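Local coordinates for putative tetR family transcription regulator (Shewanella loihica, PDB 3PPB), which probably binds DNA through an N-terminal helix-turn-helix domain and regulates transcription as a member of the TetR family, at residues 17-22 with 34-39; 22-27 with 108-112; 64-68 with 103-107. Numbering follows the deposited sequence.

Contact 1: residues 17-22 with 34-39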
ATOM      1  N   THR A  17      12.484  -7.172  18.805  1.00 42.73           N
ATOM      2  CA  THR A  17      12.066  -5.967  19.542  1.00 42.62           C
ATOM      3  C   THR A  17      11.865  -4.827  18.537  1.00 45.29           C
ATOM      4  O   THR A  17      10.872  -4.104  18.651  1.00 44.52           O
ATOM      5  CB  THR A  17      13.070  -5.610  20.663  1.00 48.71           C
ATOM      6  OG1 THR A  17      13.018  -6.585  21.714  1.00 51.15           O
ATOM      7  CG2 THR A  17      12.821  -4.246  21.250  1.00 45.57           C
ATOM      8  N   ALA A  18      12.805  -4.672  17.562  1.00 40.94           N
ATOM      9  CA  ALA A  18      12.727  -3.664  16.485  1.00 39.76           C
ATOM     10  C   ALA A  18      11.438  -3.836  15.679  1.00 44.32           C
ATOM     11  O   ALA A  18      10.765  -2.843  15.393  1.00 44.69           O
ATOM     12  CB  ALA A  18      13.941  -3.756  15.560  1.00 39.98           C
ATOM     13  N   LEU A  19      11.084  -5.098  15.337  1.00 39.48           N
ATOM     14  CA  LEU A  19       9.868  -5.407  14.576  1.00 37.41           C
ATOM     15  C   LEU A  19       8.644  -4.876  15.314  1.00 42.75           C
ATOM     16  O   LEU A  19       7.843  -4.157  14.719  1.00 42.01           O
ATOM     17  CB  LEU A  19       9.740  -6.924  14.314  1.00 36.51           C
ATOM     18  CG  LEU A  19       8.426  -7.402  13.661  1.00 39.25           C
ATOM     19  CD1 LEU A  19       8.390  -7.087  12.164  1.00 37.70           C
ATOM     20  CD2 LEU A  19       8.224  -8.885  13.880  1.00 41.84           C
ATOM     21  N   GLN A  20       8.525  -5.197  16.617  1.00 40.68           N
ATOM     22  CA  GLN A  20       7.432  -4.725  17.461  1.00 40.74           C
ATOM     23  C   GLN A  20       7.360  -3.188  17.480  1.00 44.24           C
ATOM     24  O   GLN A  20       6.292  -2.619  17.252  1.00 43.91           O
ATOM     25  CB  GLN A  20       7.584  -5.260  18.897  1.00 43.40           C
ATOM     26  CG  GLN A  20       7.356  -6.756  19.043  1.00 61.60           C
ATOM     27  N   LEU A  21       8.492  -2.524  17.732  1.00 40.67           N
ATOM     28  CA  LEU A  21       8.521  -1.068  17.869  1.00 40.39           C
ATOM     29  C   LEU A  21       8.329  -0.326  16.555  1.00 42.73           C
ATOM     30  O   LEU A  21       7.621   0.681  16.553  1.00 42.97           O
ATOM     31  CB  LEU A  21       9.812  -0.605  18.555  1.00 40.96           C
ATOM     32  CG  LEU A  21       9.962  -0.999  20.028  1.00 45.56           C
ATOM     33  CD1 LEU A  21      11.377  -0.819  20.488  1.00 45.03           C
ATOM     34  CD2 LEU A  21       9.011  -0.192  20.931  1.00 48.43           C
ATOM     35  N   PHE A  22       8.929  -0.807  15.442  1.00 38.21           N
ATOM     36  CA  PHE A  22       8.759  -0.167  14.130  1.00 37.26           C
ATOM     37  C   PHE A  22       7.296  -0.234  13.683  1.00 43.69           C
ATOM     38  O   PHE A  22       6.858   0.615  12.914  1.00 44.60           O
ATOM     39  CB  PHE A  22       9.675  -0.792  13.060  1.00 37.80           C
ATOM     40  CG  PHE A  22      11.156  -0.522  13.197  1.00 39.10           C
ATOM     41  CD1 PHE A  22      11.621   0.518  13.997  1.00 43.13           C
ATOM     42  CD2 PHE A  22      12.085  -1.286  12.502  1.00 39.24           C
ATOM     43  CE1 PHE A  22      12.986   0.780  14.107  1.00 44.70           C
ATOM     44  CE2 PHE A  22      13.448  -1.026  12.607  1.00 43.41           C
ATOM     45  CZ  PHE A  22      13.896  -0.001  13.422  1.00 43.62           C
ATOM     46  N   THR A  34      15.647   2.859  22.956  1.00 45.24           N
ATOM     47  CA  THR A  34      14.419   2.120  23.252  1.00 44.77           C
ATOM     48  C   THR A  34      14.550   0.677  22.765  1.00 48.26           C
ATOM     49  O   THR A  34      14.239  -0.225  23.530  1.00 50.65           O
ATOM     50  CB  THR A  34      13.204   2.801  22.627  1.00 48.18           C
ATOM     51  OG1 THR A  34      13.121   4.145  23.082  1.00 48.05           O
ATOM     52  CG2 THR A  34      11.907   2.079  22.948  1.00 47.69           C
ATOM     53  N   ILE A  35      15.044   0.455  21.531  1.00 43.14           N
ATOM     54  CA  ILE A  35      15.207  -0.894  20.962  1.00 41.82           C
ATOM     55  C   ILE A  35      16.123  -1.721  21.851  1.00 48.60           C
ATOM     56  O   ILE A  35      15.738  -2.823  22.243  1.00 48.87           O
ATOM     57  CB  ILE A  35      15.727  -0.904  19.496  1.00 42.90           C
ATOM     58  CG1 ILE A  35      14.782  -0.121  18.538  1.00 41.58           C
ATOM     59  CG2 ILE A  35      15.943  -2.355  19.016  1.00 41.93           C
ATOM     60  CD1 ILE A  35      15.345   0.131  17.060  1.00 37.65           C
ATOM     61  N   ALA A  36      17.326  -1.181  22.165  1.00 47.49           N
ATOM     62  CA  ALA A  36      18.338  -1.843  22.992  1.00 49.65           C
ATOM     63  C   ALA A  36      17.771  -2.231  24.351  1.00 56.79           C
ATOM     64  O   ALA A  36      17.882  -3.403  24.728  1.00 59.11           O
ATOM     65  CB  ALA A  36      19.554  -0.943  23.166  1.00 51.57           C
ATOM     66  N   ARG A  37      17.125  -1.271  25.060  1.00 52.49           N
ATOM     67  CA  ARG A  37      16.520  -1.475  26.377  1.00 52.84           C
ATOM     68  C   ARG A  37      15.456  -2.566  26.343  1.00 57.09           C
ATOM     69  O   ARG A  37      15.535  -3.520  27.130  1.00 57.04           O
ATOM     70  CB  ARG A  37      15.900  -0.170  26.897  1.00 53.67           C
ATOM     71  CG  ARG A  37      15.360  -0.265  28.335  1.00 61.83           C
ATOM     72  CD  ARG A  37      14.752   1.035  28.835  1.00 65.87           C
ATOM     73  NE  ARG A  37      13.602   1.483  28.039  1.00 64.99           N
ATOM     74  CZ  ARG A  37      13.644   2.494  27.177  1.00 70.76           C
ATOM     75  NH1 ARG A  37      14.775   3.161  26.978  1.00 57.57           N
ATOM     76  NH2 ARG A  37      12.556   2.842  26.502  1.00 57.29           N
ATOM     77  N   GLU A  38      14.474  -2.437  25.422  1.00 52.99           N
ATOM     78  CA  GLU A  38      13.395  -3.409  25.300  1.00 53.06           C
ATOM     79  C   GLU A  38      13.949  -4.802  24.937  1.00 56.56           C
ATOM     80  O   GLU A  38      13.364  -5.794  25.356  1.00 57.14           O
ATOM     81  CB  GLU A  38      12.343  -2.942  24.288  1.00 53.63           C
ATOM     82  CG  GLU A  38      11.585  -1.692  24.691  1.00 68.41           C
ATOM     83  CD  GLU A  38      10.435  -1.928  25.643  1.00 99.51           C
ATOM     84  OE1 GLU A  38      10.695  -2.179  26.842  1.00 98.97           O
ATOM     85  OE2 GLU A  38       9.271  -1.846  25.189  1.00 99.99           O
ATOM     86  N   ALA A  39      15.087  -4.874  24.213  1.00 52.46           N
ATOM     87  CA  ALA A  39      15.719  -6.149  23.828  1.00 51.95           C
ATOM     88  C   ALA A  39      16.543  -6.717  24.985  1.00 57.27           C
ATOM     89  O   ALA A  39      16.753  -7.932  25.057  1.00 55.82           O
ATOM     90  CB  ALA A  39      16.600  -5.970  22.585  1.00 51.52           C
TER
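Helix 10-24 and helix 32-39 meet at a steep angle: the axes of segments 17-22 and 34-39 approach to 9.5 Å with 125° between the N-to-C directions, and 314 Å² of surface is buried. T17 begins the contact where the backbones run closest, its CA 5.6 Å from the CA of A39. Its OG1, hydrogen-bonded back to the carbonyl of A13, rests 3.5 Å from A39 CA, while T17 CG2 packs 3.3 Å from E38 CB and 3.4 Å from I35 O. A18 is small enough to let the second helix in: its CA is 5.8 Å from that of I35, and A18 CB touches I35 CG2 at 4.2 Å. L21 reaches across one turn later, CD1 lying 3.8 Å from T34 CG2 and 4.0 Å from I35 CG1. F22 starts out sideways, but its m rotamer brings CE1 to 3.8 Å from I35 CD1. I35 is thus a knob in the hole formed by T17, A18, L21 and F22, and it also touches L56 of helix 53-74 and L46 of helix 43-49. Contact across the pair is van der Waals, mostly apolar. Helix 32-39 is the first helix of the predicted helix-turn-helix, and its seating on helix 10-24 is characteristic of the three-helix DNA-binding domain of TetR-family regulators.

Contact 2: residues 22-27 with 108-112; sequences FVSQGF and QLYSM. With EDO (1,2-ethanediol), chain F; EDO (1,2-ethanediol), chain D.
Segment 22-27 ends helix 10-24 and enters the loop after it: F22 to S24 are helical, Q25 (phi/psi -123/-5) leaves helical geometry, and G26 has positive phi (83/171). It faces the C-terminal part of helix 101-110, with Q108 and L109 helical and M112 in loop; the CA atoms of V23 and L109 are 7.4 Å apart. One hydrogen bond joins them: Y110 OH (chi1 m, chi2 -87°) donates to F22 O at 2.7 Å. The same carbonyl accepts a weak bond from G26 N (3.3 Å); F27 N, 3.1 Å from Y110 OH, is too poorly angled to bond and donates instead to a bound di(hydroxyethyl)ether. The tyrosine bond ties the DNA-binding domain to the C-terminal domain, which in TetR-family regulators usually binds ligand and dimerises. Among apolar contacts, F22 CB is 4.1 Å from Y110 CZ and F27 CB 4.1 Å from Y110 CE1, near that ring's plane; L109 (chi1 m, chi2 t) brings CD1 to 3.8 Å from V23 O and 4.2 Å from V23 CG2. Of two bound ethanediols, O1 of chain F donates to Q108 O (2.8 Å), and O2 of chain D accepts from S111 OG (2.6 Å). L109 also packs on P114 of the second subunit.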
ATOM      1  N   PHE A  22       8.929  -0.807  15.442  1.00 38.21           N
ATOM      2  CA  PHE A  22       8.759  -0.167  14.130  1.00 37.26           C
ATOM      3  C   PHE A  22       7.296  -0.234  13.683  1.00 43.69           C
ATOM      4  O   PHE A  22       6.858   0.615  12.914  1.00 44.60           O
ATOM      5  CB  PHE A  22       9.675  -0.792  13.060  1.00 37.80           C
ATOM      6  CG  PHE A  22      11.156  -0.522  13.197  1.00 39.10           C
ATOM      7  CD1 PHE A  22      11.621   0.518  13.997  1.00 43.13           C
ATOM      8  CD2 PHE A  22      12.085  -1.286  12.502  1.00 39.24           C
ATOM      9  CE1 PHE A  22      12.986   0.780  14.107  1.00 44.70           C
ATOM     10  CE2 PHE A  22      13.448  -1.026  12.607  1.00 43.41           C
ATOM     11  CZ  PHE A  22      13.896  -0.001  13.422  1.00 43.62           C
ATOM     12  N   VAL A  23       6.535  -1.205  14.191  1.00 40.29           N
ATOM     13  CA  VAL A  23       5.122  -1.312  13.843  1.00 40.69           C
ATOM     14  C   VAL A  23       4.278  -0.408  14.771  1.00 47.86           C
ATOM     15  O   VAL A  23       3.435   0.334  14.277  1.00 47.22           O
ATOM     16  CB  VAL A  23       4.649  -2.787  13.882  1.00 43.63           C
ATOM     17  CG1 VAL A  23       3.128  -2.895  14.023  1.00 43.78           C
ATOM     18  CG2 VAL A  23       5.147  -3.543  12.662  1.00 41.47           C
ATOM     19  N   SER A  24       4.482  -0.487  16.102  1.00 45.95           N
ATOM     20  CA  SER A  24       3.660   0.281  17.044  1.00 46.17           C
ATOM     21  C   SER A  24       4.030   1.761  17.127  1.00 51.57           C
ATOM     22  O   SER A  24       3.147   2.569  17.404  1.00 51.89           O
ATOM     23  CB  SER A  24       3.704  -0.341  18.433  1.00 48.86           C
ATOM     24  OG  SER A  24       5.040  -0.552  18.858  1.00 61.32           O
ATOM     25  N   GLN A  25       5.303   2.126  16.882  1.00 48.82           N
ATOM     26  CA  GLN A  25       5.767   3.519  17.012  1.00 49.26           C
ATOM     27  C   GLN A  25       6.393   4.121  15.747  1.00 53.35           C
ATOM     28  O   GLN A  25       6.783   5.284  15.768  1.00 56.33           O
ATOM     29  CB  GLN A  25       6.814   3.606  18.120  1.00 51.27           C
ATOM     30  CG  GLN A  25       6.275   3.348  19.513  1.00 60.76           C
ATOM     31  CD  GLN A  25       7.357   3.320  20.563  1.00 77.05           C
ATOM     32  OE1 GLN A  25       7.142   2.825  21.673  1.00 76.18           O
ATOM     33  NE2 GLN A  25       8.539   3.850  20.253  1.00 60.43           N
ATOM     34  N   GLY A  26       6.559   3.325  14.700  1.00 44.96           N
ATOM     35  CA  GLY A  26       7.191   3.784  13.472  1.00 43.35           C
ATOM     36  C   GLY A  26       8.703   3.728  13.548  1.00 46.27           C
ATOM     37  O   GLY A  26       9.269   3.498  14.615  1.00 45.31           O
ATOM     38  N   PHE A  27       9.362   3.947  12.421  1.00 43.48           N
ATOM     39  CA  PHE A  27      10.814   3.916  12.308  1.00 44.95           C
ATOM     40  C   PHE A  27      11.445   5.151  12.969  1.00 52.61           C
ATOM     41  O   PHE A  27      12.311   4.994  13.817  1.00 52.24           O
ATOM     42  CB  PHE A  27      11.231   3.795  10.827  1.00 45.70           C
ATOM     43  CG  PHE A  27      12.711   3.930  10.581  1.00 47.16           C
ATOM     44  CD1 PHE A  27      13.569   2.863  10.816  1.00 49.84           C
ATOM     45  CD2 PHE A  27      13.245   5.119  10.102  1.00 49.75           C
ATOM     46  CE1 PHE A  27      14.932   2.982  10.579  1.00 52.30           C
ATOM     47  CE2 PHE A  27      14.616   5.251   9.895  1.00 54.29           C
ATOM     48  CZ  PHE A  27      15.452   4.181  10.137  1.00 52.83           C
ATOM     49  N   GLN A 108       2.459  -3.913   5.522  1.00 34.29           N
ATOM     50  CA  GLN A 108       1.491  -2.874   5.213  1.00 34.15           C
ATOM     51  C   GLN A 108       2.160  -1.498   5.416  1.00 38.69           C
ATOM     52  O   GLN A 108       2.037  -0.615   4.581  1.00 37.64           O
ATOM     53  CB  GLN A 108       0.249  -3.089   6.098  1.00 35.05           C
ATOM     54  CG  GLN A 108      -1.076  -2.667   5.500  1.00 48.08           C
ATOM     55  CD  GLN A 108      -1.452  -3.292   4.176  1.00 52.41           C
ATOM     56  OE1 GLN A 108      -1.189  -2.723   3.129  1.00 45.00           O
ATOM     57  NE2 GLN A 108      -2.167  -4.414   4.180  1.00 44.49           N
ATOM     58  N   LEU A 109       2.961  -1.356   6.450  1.00 36.01           N
ATOM     59  CA  LEU A 109       3.616  -0.077   6.685  1.00 36.94           C
ATOM     60  C   LEU A 109       4.849   0.188   5.815  1.00 38.44           C
ATOM     61  O   LEU A 109       5.089   1.350   5.487  1.00 39.17           O
ATOM     62  CB  LEU A 109       4.039   0.025   8.161  1.00 38.40           C
ATOM     63  CG  LEU A 109       2.934   0.158   9.196  1.00 44.13           C
ATOM     64  CD1 LEU A 109       3.436  -0.279  10.563  1.00 45.51           C
ATOM     65  CD2 LEU A 109       2.410   1.593   9.242  1.00 47.18           C
ATOM     66  N   TYR A 110       5.665  -0.839   5.498  1.00 32.39           N
ATOM     67  CA  TYR A 110       6.969  -0.588   4.868  1.00 33.39           C
ATOM     68  C   TYR A 110       7.213  -1.139   3.446  1.00 39.67           C
ATOM     69  O   TYR A 110       8.091  -0.601   2.767  1.00 40.75           O
ATOM     70  CB  TYR A 110       8.086  -1.134   5.788  1.00 34.91           C
ATOM     71  CG  TYR A 110       8.138  -0.440   7.134  1.00 37.78           C
ATOM     72  CD1 TYR A 110       8.865   0.731   7.308  1.00 41.20           C
ATOM     73  CD2 TYR A 110       7.478  -0.967   8.240  1.00 38.13           C
ATOM     74  CE1 TYR A 110       8.896   1.387   8.539  1.00 40.62           C
ATOM     75  CE2 TYR A 110       7.505  -0.318   9.474  1.00 39.58           C
ATOM     76  CZ  TYR A 110       8.205   0.865   9.613  1.00 43.88           C
ATOM     77  OH  TYR A 110       8.242   1.502  10.823  1.00 50.09           O
ATOM     78  N   SER A 111       6.494  -2.198   3.019  1.00 35.18           N
ATOM     79  CA  SER A 111       6.662  -2.897   1.728  1.00 35.10           C
ATOM     80  C   SER A 111       6.637  -2.032   0.466  1.00 40.88           C
ATOM     81  O   SER A 111       7.332  -2.358  -0.508  1.00 41.07           O
ATOM     82  CB  SER A 111       5.576  -3.946   1.555  1.00 35.89           C
ATOM     83  OG  SER A 111       5.981  -5.132   2.202  1.00 50.02           O
HETATM   84  N   MSE A 112       5.800  -1.002   0.440  1.00 37.45           N
HETATM   85  CA  MSE A 112       5.656  -0.172  -0.751  1.00 38.03           C
HETATM   86  C   MSE A 112       5.776   1.307  -0.428  1.00 42.74           C
HETATM   87  O   MSE A 112       5.415   2.166  -1.249  1.00 39.94           O
HETATM   88  CB  MSE A 112       4.290  -0.462  -1.376  1.00 39.56           C
HETATM   89  CG  MSE A 112       4.385  -0.685  -2.852  1.00 46.57           C
HETATM   90 SE   MSE A 112       2.744  -1.324  -3.566  0.75 52.99          SE
HETATM   91  CE  MSE A 112       1.599   0.007  -2.914  1.00 49.36           C
TER
HETATM   92  C1  EDO F 209       0.377   1.029   2.185  1.00 63.92           C
HETATM   93  O1  EDO F 209      -0.093  -0.198   2.758  1.00 65.36           O
HETATM   94  C2  EDO F 209       0.951   0.731   0.804  1.00 61.34           C
HETATM   95  O2  EDO F 209       1.780   1.821   0.371  1.00 61.44           O
HETATM   96  C1  EDO D 203       4.632  -8.934  -0.550  1.00 59.74           C
HETATM   97  O1  EDO D 203       6.040  -9.121  -0.676  1.00 61.67           O
HETATM   98  C2  EDO D 203       4.336  -8.508   0.879  1.00 57.58           C
HETATM   99  O2  EDO D 203       5.104  -7.356   1.214  1.00 58.33           O

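Contact 3: residues 64-68 with 103-107; sequences VKQEF and KQAFF. With EDO (1,2-ethanediol), chain D; EDO (1,2-ethanediol), chain G; EDO (1,2-ethanediol), chain H.
K65 places its ammonium over an aromatic face: NZ is 4.9 Å from the centroid of the F107 ring and 22° off its normal, a cation-pi contact, and it also donates to O1 and O2 of one ethanediol, at 2.8 Å each. Its side chain leaves the helix sideways and folds back through chi1 and chi2 both m. Both segments are helical, the axes of the two segments 11.1 Å apart at closest and crossing at -115°; CA atoms are nearest for V64 and K103 (6.9 Å), then K65 and F107 (8.5 Å). Here helix 53-74, running on from the DNA-binding domain, crosses helix 101-110 of the TetR-type regulatory domain. F107 (chi1 m, chi2 -21°) presents its edge to the face of F68 (chi1 t, chi2 77°) in a T-shaped pair, centroids 5.4 Å apart and planes at 84°; W96 of helix 82-99 meets both rings. V64 (chi1 t) fills the crossing, its CG1 3.7 Å from K103 CB and 3.7 Å from F107 CZ, its CG2 4.4 Å from F106 CD2. Toward solvent, K103 (chi1 m, then extended) donates NZ to E67 OE1 at 2.8 Å in a salt bridge, and two further ethanediols bond to the E67 carboxylate.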
ATOM      1  N   VAL A  64      12.059 -10.659   6.968  1.00 31.93           N
ATOM      2  CA  VAL A  64      10.614 -10.942   6.954  1.00 30.81           C
ATOM      3  C   VAL A  64      10.184 -11.319   5.511  1.00 35.47           C
ATOM      4  O   VAL A  64       9.449 -12.290   5.340  1.00 34.54           O
ATOM      5  CB  VAL A  64       9.734  -9.801   7.562  1.00 32.25           C
ATOM      6  CG1 VAL A  64       8.270 -10.223   7.607  1.00 31.25           C
ATOM      7  CG2 VAL A  64      10.206  -9.431   8.984  1.00 33.14           C
ATOM      8  N   LYS A  65      10.685 -10.599   4.490  1.00 32.91           N
ATOM      9  CA  LYS A  65      10.390 -10.924   3.085  1.00 32.71           C
ATOM     10  C   LYS A  65      10.821 -12.375   2.779  1.00 37.95           C
ATOM     11  O   LYS A  65      10.041 -13.116   2.167  1.00 37.69           O
ATOM     12  CB  LYS A  65      11.081  -9.940   2.107  1.00 33.82           C
ATOM     13  CG  LYS A  65      10.463  -8.547   2.049  1.00 37.46           C
ATOM     14  CD  LYS A  65       9.243  -8.500   1.141  1.00 46.24           C
ATOM     15  CE  LYS A  65       8.536  -7.182   1.235  1.00 53.16           C
ATOM     16  NZ  LYS A  65       7.623  -6.985   0.080  1.00 58.10           N
ATOM     17  N   GLN A  66      12.028 -12.791   3.257  1.00 33.80           N
ATOM     18  CA  GLN A  66      12.520 -14.152   3.041  1.00 34.88           C
ATOM     19  C   GLN A  66      11.603 -15.187   3.711  1.00 40.82           C
ATOM     20  O   GLN A  66      11.267 -16.180   3.070  1.00 42.05           O
ATOM     21  CB  GLN A  66      13.970 -14.329   3.494  1.00 36.75           C
ATOM     22  CG  GLN A  66      14.586 -15.642   2.965  1.00 38.83           C
ATOM     23  CD  GLN A  66      14.664 -15.691   1.458  1.00 42.74           C
ATOM     24  OE1 GLN A  66      15.370 -14.909   0.832  1.00 40.55           O
ATOM     25  NE2 GLN A  66      13.904 -16.591   0.837  1.00 33.70           N
ATOM     26  N   GLU A  67      11.156 -14.932   4.956  1.00 36.79           N
ATOM     27  CA  GLU A  67      10.216 -15.809   5.668  1.00 36.84           C
ATOM     28  C   GLU A  67       8.910 -15.992   4.877  1.00 39.22           C
ATOM     29  O   GLU A  67       8.420 -17.117   4.730  1.00 39.83           O
ATOM     30  CB  GLU A  67       9.892 -15.232   7.050  1.00 38.23           C
ATOM     31  CG  GLU A  67      10.999 -15.393   8.062  1.00 45.46           C
ATOM     32  CD  GLU A  67      10.669 -14.731   9.382  1.00 59.26           C
ATOM     33  OE1 GLU A  67       9.475 -14.728   9.759  1.00 46.81           O
ATOM     34  OE2 GLU A  67      11.596 -14.183  10.023  1.00 54.01           O
ATOM     35  N   PHE A  68       8.353 -14.878   4.381  1.00 33.52           N
ATOM     36  CA  PHE A  68       7.132 -14.858   3.588  1.00 32.44           C
ATOM     37  C   PHE A  68       7.299 -15.702   2.312  1.00 39.11           C
ATOM     38  O   PHE A  68       6.466 -16.567   2.021  1.00 39.53           O
ATOM     39  CB  PHE A  68       6.782 -13.407   3.242  1.00 32.64           C
ATOM     40  CG  PHE A  68       5.625 -13.215   2.290  1.00 33.05           C
ATOM     41  CD1 PHE A  68       4.310 -13.359   2.727  1.00 34.14           C
ATOM     42  CD2 PHE A  68       5.846 -12.830   0.967  1.00 34.41           C
ATOM     43  CE1 PHE A  68       3.240 -13.123   1.861  1.00 33.72           C
ATOM     44  CE2 PHE A  68       4.776 -12.599   0.101  1.00 35.89           C
ATOM     45  CZ  PHE A  68       3.482 -12.753   0.549  1.00 33.17           C
ATOM     46  N   LYS A 103       4.116  -9.169  11.602  1.00 32.56           N
ATOM     47  CA  LYS A 103       4.920  -9.140  10.382  1.00 33.11           C
ATOM     48  C   LYS A 103       4.111  -8.626   9.191  1.00 34.41           C
ATOM     49  O   LYS A 103       4.656  -7.908   8.347  1.00 29.79           O
ATOM     50  CB  LYS A 103       5.488 -10.529  10.084  1.00 36.91           C
ATOM     51  CG  LYS A 103       6.618 -10.887  11.012  1.00 30.32           C
ATOM     52  CD  LYS A 103       6.945 -12.371  10.981  1.00 31.55           C
ATOM     53  CE  LYS A 103       7.982 -12.643  12.048  1.00 34.11           C
ATOM     54  NZ  LYS A 103       8.262 -14.092  12.167  1.00 33.78           N
ATOM     55  N   GLN A 104       2.792  -8.937   9.159  1.00 31.30           N
ATOM     56  CA  GLN A 104       1.907  -8.454   8.105  1.00 28.76           C
ATOM     57  C   GLN A 104       1.691  -6.926   8.243  1.00 33.90           C
ATOM     58  O   GLN A 104       1.772  -6.209   7.244  1.00 31.29           O
ATOM     59  CB  GLN A 104       0.568  -9.214   8.090  1.00 28.99           C
ATOM     60  CG  GLN A 104      -0.456  -8.668   7.092  1.00 32.03           C
ATOM     61  CD  GLN A 104       0.058  -8.588   5.669  1.00 44.59           C
ATOM     62  OE1 GLN A 104       0.932  -9.354   5.244  1.00 35.42           O
ATOM     63  NE2 GLN A 104      -0.501  -7.674   4.888  1.00 35.77           N
ATOM     64  N   ALA A 105       1.464  -6.430   9.477  1.00 33.80           N
ATOM     65  CA  ALA A 105       1.324  -4.983   9.722  1.00 34.12           C
ATOM     66  C   ALA A 105       2.616  -4.245   9.276  1.00 38.13           C
ATOM     67  O   ALA A 105       2.529  -3.164   8.706  1.00 39.36           O
ATOM     68  CB  ALA A 105       1.044  -4.725  11.197  1.00 35.52           C
ATOM     69  N   PHE A 106       3.800  -4.879   9.484  1.00 33.72           N
ATOM     70  CA  PHE A 106       5.124  -4.400   9.070  1.00 32.87           C
ATOM     71  C   PHE A 106       5.161  -4.270   7.543  1.00 37.01           C
ATOM     72  O   PHE A 106       5.666  -3.264   7.049  1.00 38.62           O
ATOM     73  CB  PHE A 106       6.236  -5.355   9.584  1.00 34.55           C
ATOM     74  CG  PHE A 106       7.624  -5.028   9.085  1.00 35.58           C
ATOM     75  CD1 PHE A 106       8.407  -4.081   9.735  1.00 38.10           C
ATOM     76  CD2 PHE A 106       8.143  -5.652   7.949  1.00 37.04           C
ATOM     77  CE1 PHE A 106       9.679  -3.753   9.260  1.00 38.95           C
ATOM     78  CE2 PHE A 106       9.417  -5.323   7.475  1.00 39.97           C
ATOM     79  CZ  PHE A 106      10.186  -4.392   8.148  1.00 38.18           C
ATOM     80  N   PHE A 107       4.590  -5.250   6.790  1.00 33.39           N
ATOM     81  CA  PHE A 107       4.532  -5.154   5.315  1.00 31.83           C
ATOM     82  C   PHE A 107       3.617  -4.006   4.897  1.00 36.38           C
ATOM     83  O   PHE A 107       3.973  -3.193   4.052  1.00 35.33           O
ATOM     84  CB  PHE A 107       4.035  -6.458   4.670  1.00 32.25           C
ATOM     85  CG  PHE A 107       5.004  -7.609   4.546  1.00 33.51           C
ATOM     86  CD1 PHE A 107       6.383  -7.394   4.592  1.00 36.61           C
ATOM     87  CD2 PHE A 107       4.545  -8.896   4.315  1.00 33.64           C
ATOM     88  CE1 PHE A 107       7.275  -8.453   4.445  1.00 36.76           C
ATOM     89  CE2 PHE A 107       5.444  -9.950   4.123  1.00 36.67           C
ATOM     90  CZ  PHE A 107       6.796  -9.724   4.203  1.00 35.14           C
TER
HETATM   91  C1  EDO D 203       4.632  -8.934  -0.550  1.00 59.74           C
HETATM   92  O1  EDO D 203       6.040  -9.121  -0.676  1.00 61.67           O
HETATM   93  C2  EDO D 203       4.336  -8.508   0.879  1.00 57.58           C
HETATM   94  O2  EDO D 203       5.104  -7.356   1.214  1.00 58.33           O
HETATM   95  C1  EDO G 210       6.737 -17.379   9.383  1.00 59.31           C
HETATM   96  O1  EDO G 210       7.244 -16.050   9.190  1.00 60.35           O
HETATM   97  C2  EDO G 210       7.052 -18.213   8.144  1.00 58.45           C
HETATM   98  O2  EDO G 210       6.446 -19.509   8.262  1.00 66.14           O
HETATM   99  C1  EDO H 211      12.058 -11.013  13.777  1.00 69.22           C
HETATM  100  O1  EDO H 211      10.994 -11.943  14.010  1.00 72.95           O
HETATM  101  C2  EDO H 211      12.976 -11.559  12.689  1.00 66.52           C
HETATM  102  O2  EDO H 211      12.224 -11.741  11.485  1.00 69.22           O

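The three contacts lead from the DNA-binding domain into the regulatory core. Contacts 1 and 2 share F22 and helix 10-24, their centres 13 Å apart. Contact 3 is nested within the loop closed by contact 2, and the two share helix 101-110 with centres 11 Å apart. Helix 10-24 also packs directly on contact 3: L19 CD1 lies 3.8 Å from F106 CB, and V23 CG2 3.7 Å from F106 CA. One ethanediol joins contacts 2 and 3 by bonding to both S111 and K65; with a tetraethylene glycol about 4 Å from the F68 side chain, it may mark a pocket. Contact 1, 17 Å from contact 3 between centres, includes the first helix of the predicted DNA-binding motif.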